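Side-chain contact in transcriptional regulator, Crp/Fnr family (Eubacterium rectale ATCC 33656, PDB 3DV8), which probably regulates transcription as a dimer, coupling a cyclic nucleotide-binding-type sensor domain to a helix-turn-helix domain expected to bind DNA: residues L69-D74 against T160-T165. Sequence-based numbering, arbitrary orientation.
Sequences LYRLFD and TSIEGT
Ile162 meets Arg71 and Phe73 in a small surface contact between the two domains of a Crp/Fnr-type regulator. Arg71 lies on strand 66-72 of the cyclic nucleotide-binding domain, a double-stranded beta-helix of the cupin type, and Phe73 is two residues along the chain. Ile162 lies in the last turn of helix 148-163, within the Crp-like helix-turn-helix domain. The two segments bury just 122 Å² between them, and the nearest CA atoms, those of Phe73 and Ile162, are 9.7 Å apart. The contact is therefore made by the outer ends of side chains.

The side chain of Ile162 starts toward segment 69-74. With CG1 anti to the carbonyl carbon (chi1 -67°) and CD1 extended beyond it (chi2 171°), the methyl carbon CD1 leads the approach. It reaches the edge of the Phe73 ring, near the ring plane, with Phe73 CZ 3.7 Å from Ile162 CD1. Ile162 CG1 stands further back, 4.1 Å from Phe73 CE1. Cutting Phe73 back to alanine removes the ring edge, which would probably leave the Ile162 methyl without its aromatic neighbour and weaken the apolar link between the domains.

Arg71 reaches across from the strand on a chain extended from CG to NE. Its NE forms a salt bridge with Glu98, which ties the guanidinium to the cyclic nucleotide-binding domain. Weak, long ion pairs run to Glu158 and Glu159 of helix 148-163. Gln54 and Lys99 also pack against Ile162. The guanidinium meets Ile162 obliquely, with Arg71 CZ 3.9 Å from Ile162 CD1.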
ATOM      1  N   LEU A  69       0.051   0.216  10.085  1.00 53.71           N
ATOM      2  CA  LEU A  69       0.617   0.299   8.748  1.00 54.79           C
ATOM      3  C   LEU A  69       2.137   0.471   8.857  1.00 56.13           C
ATOM      4  O   LEU A  69       2.895  -0.255   8.219  1.00 57.52           O
ATOM      5  CB  LEU A  69      -0.022   1.433   7.945  1.00 54.70           C
ATOM      6  CG  LEU A  69      -1.541   1.340   7.732  1.00 54.68           C
ATOM      7  CD1 LEU A  69      -1.992   2.479   6.836  1.00 52.20           C
ATOM      8  CD2 LEU A  69      -1.967   0.012   7.122  1.00 53.21           C
ATOM      9  N   TYR A  70       2.570   1.429   9.667  1.00 56.30           N
ATOM     10  CA  TYR A  70       3.993   1.694   9.891  1.00 56.38           C
ATOM     11  C   TYR A  70       4.157   2.579  11.112  1.00 56.85           C
ATOM     12  O   TYR A  70       3.178   3.140  11.623  1.00 56.08           O
ATOM     13  CB  TYR A  70       4.623   2.390   8.666  1.00 56.99           C
ATOM     14  CG  TYR A  70       3.910   3.664   8.255  1.00 57.27           C
ATOM     15  CD1 TYR A  70       4.254   4.898   8.820  1.00 54.94           C
ATOM     16  CD2 TYR A  70       2.870   3.631   7.306  1.00 59.04           C
ATOM     17  CE1 TYR A  70       3.583   6.070   8.468  1.00 58.56           C
ATOM     18  CE2 TYR A  70       2.195   4.798   6.930  1.00 61.34           C
ATOM     19  CZ  TYR A  70       2.551   6.017   7.524  1.00 61.84           C
ATOM     20  OH  TYR A  70       1.901   7.175   7.166  1.00 61.42           O
ATOM     21  N   ARG A  71       5.404   2.707  11.552  1.00 57.78           N
ATOM     22  CA  ARG A  71       5.785   3.579  12.657  1.00 58.90           C
ATOM     23  C   ARG A  71       6.784   4.632  12.167  1.00 58.92           C
ATOM     24  O   ARG A  71       7.596   4.370  11.271  1.00 58.21           O
ATOM     25  CB  ARG A  71       6.386   2.768  13.800  1.00 58.88           C
ATOM     26  CG  ARG A  71       5.360   2.042  14.657  1.00 59.13           C
ATOM     27  CD  ARG A  71       6.064   1.023  15.543  1.00 60.03           C
ATOM     28  NE  ARG A  71       5.337   0.634  16.754  1.00 59.67           N
ATOM     29  CZ  ARG A  71       5.691  -0.371  17.563  1.00 62.39           C
ATOM     30  NH1 ARG A  71       6.707  -1.191  17.278  1.00 66.08           N
ATOM     31  NH2 ARG A  71       4.981  -0.607  18.658  1.00 62.61           N
ATOM     32  N   LEU A  72       6.691   5.821  12.762  1.00 59.74           N
ATOM     33  CA  LEU A  72       7.591   6.940  12.501  1.00 60.08           C
ATOM     34  C   LEU A  72       8.359   7.212  13.807  1.00 60.34           C
ATOM     35  O   LEU A  72       7.753   7.264  14.883  1.00 59.57           O
ATOM     36  CB  LEU A  72       6.797   8.168  12.053  1.00 59.90           C
ATOM     37  CG  LEU A  72       5.920   8.041  10.800  1.00 58.69           C
ATOM     38  CD1 LEU A  72       5.174   9.342  10.598  1.00 56.96           C
ATOM     39  CD2 LEU A  72       6.734   7.698   9.548  1.00 57.06           C
ATOM     40  N   PHE A  73       9.683   7.363  13.697  1.00 61.20           N
ATOM     41  CA  PHE A  73      10.600   7.600  14.841  1.00 61.31           C
ATOM     42  C   PHE A  73      11.279   8.975  14.713  1.00 61.81           C
ATOM     43  O   PHE A  73      10.858   9.786  13.884  1.00 62.19           O
ATOM     44  CB  PHE A  73      11.634   6.467  14.883  1.00 60.36           C
ATOM     45  CG  PHE A  73      11.026   5.110  15.016  1.00 58.30           C
ATOM     46  CD1 PHE A  73      10.650   4.626  16.274  1.00 55.36           C
ATOM     47  CD2 PHE A  73      10.817   4.313  13.889  1.00 56.34           C
ATOM     48  CE1 PHE A  73      10.082   3.355  16.416  1.00 57.86           C
ATOM     49  CE2 PHE A  73      10.249   3.032  14.010  1.00 58.52           C
ATOM     50  CZ  PHE A  73       9.881   2.548  15.277  1.00 58.55           C
ATOM     51  N   ASP A  74      12.299   9.244  15.541  1.00 62.11           N
ATOM     52  CA  ASP A  74      13.078  10.505  15.492  1.00 62.48           C
ATOM     53  C   ASP A  74      13.590  10.728  14.067  1.00 62.72           C
ATOM     54  O   ASP A  74      14.058   9.782  13.447  1.00 62.58           O
ATOM     55  CB  ASP A  74      14.291  10.479  16.456  1.00 61.80           C
ATOM     56  CG  ASP A  74      13.901  10.269  17.928  1.00 59.81           C
ATOM     57  OD1 ASP A  74      12.747   9.894  18.220  1.00 58.59           O
ATOM     58  OD2 ASP A  74      14.756  10.471  18.811  1.00 58.49           O
ATOM     59  N   THR A 160      11.162  -5.161  21.488  1.00 61.59           N
ATOM     60  CA  THR A 160      12.342  -5.287  22.342  1.00 61.23           C
ATOM     61  C   THR A 160      13.512  -4.425  21.822  1.00 61.09           C
ATOM     62  O   THR A 160      14.246  -3.855  22.636  1.00 61.73           O
ATOM     63  CB  THR A 160      12.756  -6.767  22.587  1.00 60.97           C
ATOM     64  OG1 THR A 160      12.865  -7.455  21.342  1.00 59.66           O
ATOM     65  CG2 THR A 160      11.722  -7.478  23.452  1.00 59.93           C
ATOM     66  N   SER A 161      13.660  -4.298  20.499  1.00 60.96           N
ATOM     67  CA  SER A 161      14.701  -3.422  19.904  1.00 61.63           C
ATOM     68  C   SER A 161      14.418  -1.944  20.153  1.00 61.01           C
ATOM     69  O   SER A 161      15.329  -1.197  20.513  1.00 60.02           O
ATOM     70  CB  SER A 161      14.862  -3.653  18.399  1.00 61.93           C
ATOM     71  OG  SER A 161      15.347  -4.957  18.164  1.00 66.09           O
ATOM     72  N   ILE A 162      13.155  -1.550  19.962  1.00 60.81           N
ATOM     73  CA  ILE A 162      12.694  -0.164  20.176  1.00 60.93           C
ATOM     74  C   ILE A 162      12.852   0.261  21.638  1.00 60.53           C
ATOM     75  O   ILE A 162      13.390   1.343  21.919  1.00 60.46           O
ATOM     76  CB  ILE A 162      11.209   0.015  19.760  1.00 60.83           C
ATOM     77  CG1 ILE A 162      11.057  -0.140  18.246  1.00 62.14           C
ATOM     78  CG2 ILE A 162      10.683   1.385  20.161  1.00 59.89           C
ATOM     79  CD1 ILE A 162       9.617  -0.193  17.802  1.00 61.46           C
ATOM     80  N   GLU A 163      12.363  -0.588  22.547  1.00 60.08           N
ATOM     81  CA  GLU A 163      12.440  -0.338  23.988  1.00 59.17           C
ATOM     82  C   GLU A 163      13.837  -0.578  24.581  1.00 58.56           C
ATOM     83  O   GLU A 163      14.117  -0.095  25.687  1.00 57.72           O
ATOM     84  CB  GLU A 163      11.407  -1.189  24.756  1.00 59.48           C
ATOM     85  CG  GLU A 163       9.936  -0.982  24.388  1.00 62.09           C
ATOM     86  CD  GLU A 163       9.434   0.449  24.506  1.00 63.67           C
ATOM     87  OE1 GLU A 163       9.990   1.253  25.269  1.00 67.67           O
ATOM     88  OE2 GLU A 163       8.448   0.770  23.825  1.00 70.95           O
ATOM     89  N   GLY A 164      14.700  -1.309  23.868  1.00 58.16           N
ATOM     90  CA  GLY A 164      16.042  -1.634  24.357  1.00 58.25           C
ATOM     91  C   GLY A 164      15.990  -2.506  25.599  1.00 58.02           C
ATOM     92  O   GLY A 164      16.772  -2.317  26.524  1.00 58.02           O
ATOM     93  N   THR A 165      15.061  -3.462  25.608  1.00 58.16           N
ATOM     94  CA  THR A 165      14.840  -4.344  26.750  1.00 58.07           C
ATOM     95  C   THR A 165      14.035  -5.580  26.323  1.00 57.77           C
ATOM     96  O   THR A 165      13.123  -5.469  25.511  1.00 57.48           O
ATOM     97  CB  THR A 165      14.124  -3.554  27.907  1.00 57.81           C
ATOM     98  OG1 THR A 165      13.903  -4.404  29.038  1.00 57.37           O
ATOM     99  CG2 THR A 165      12.797  -2.969  27.452  1.00 55.90           C
TER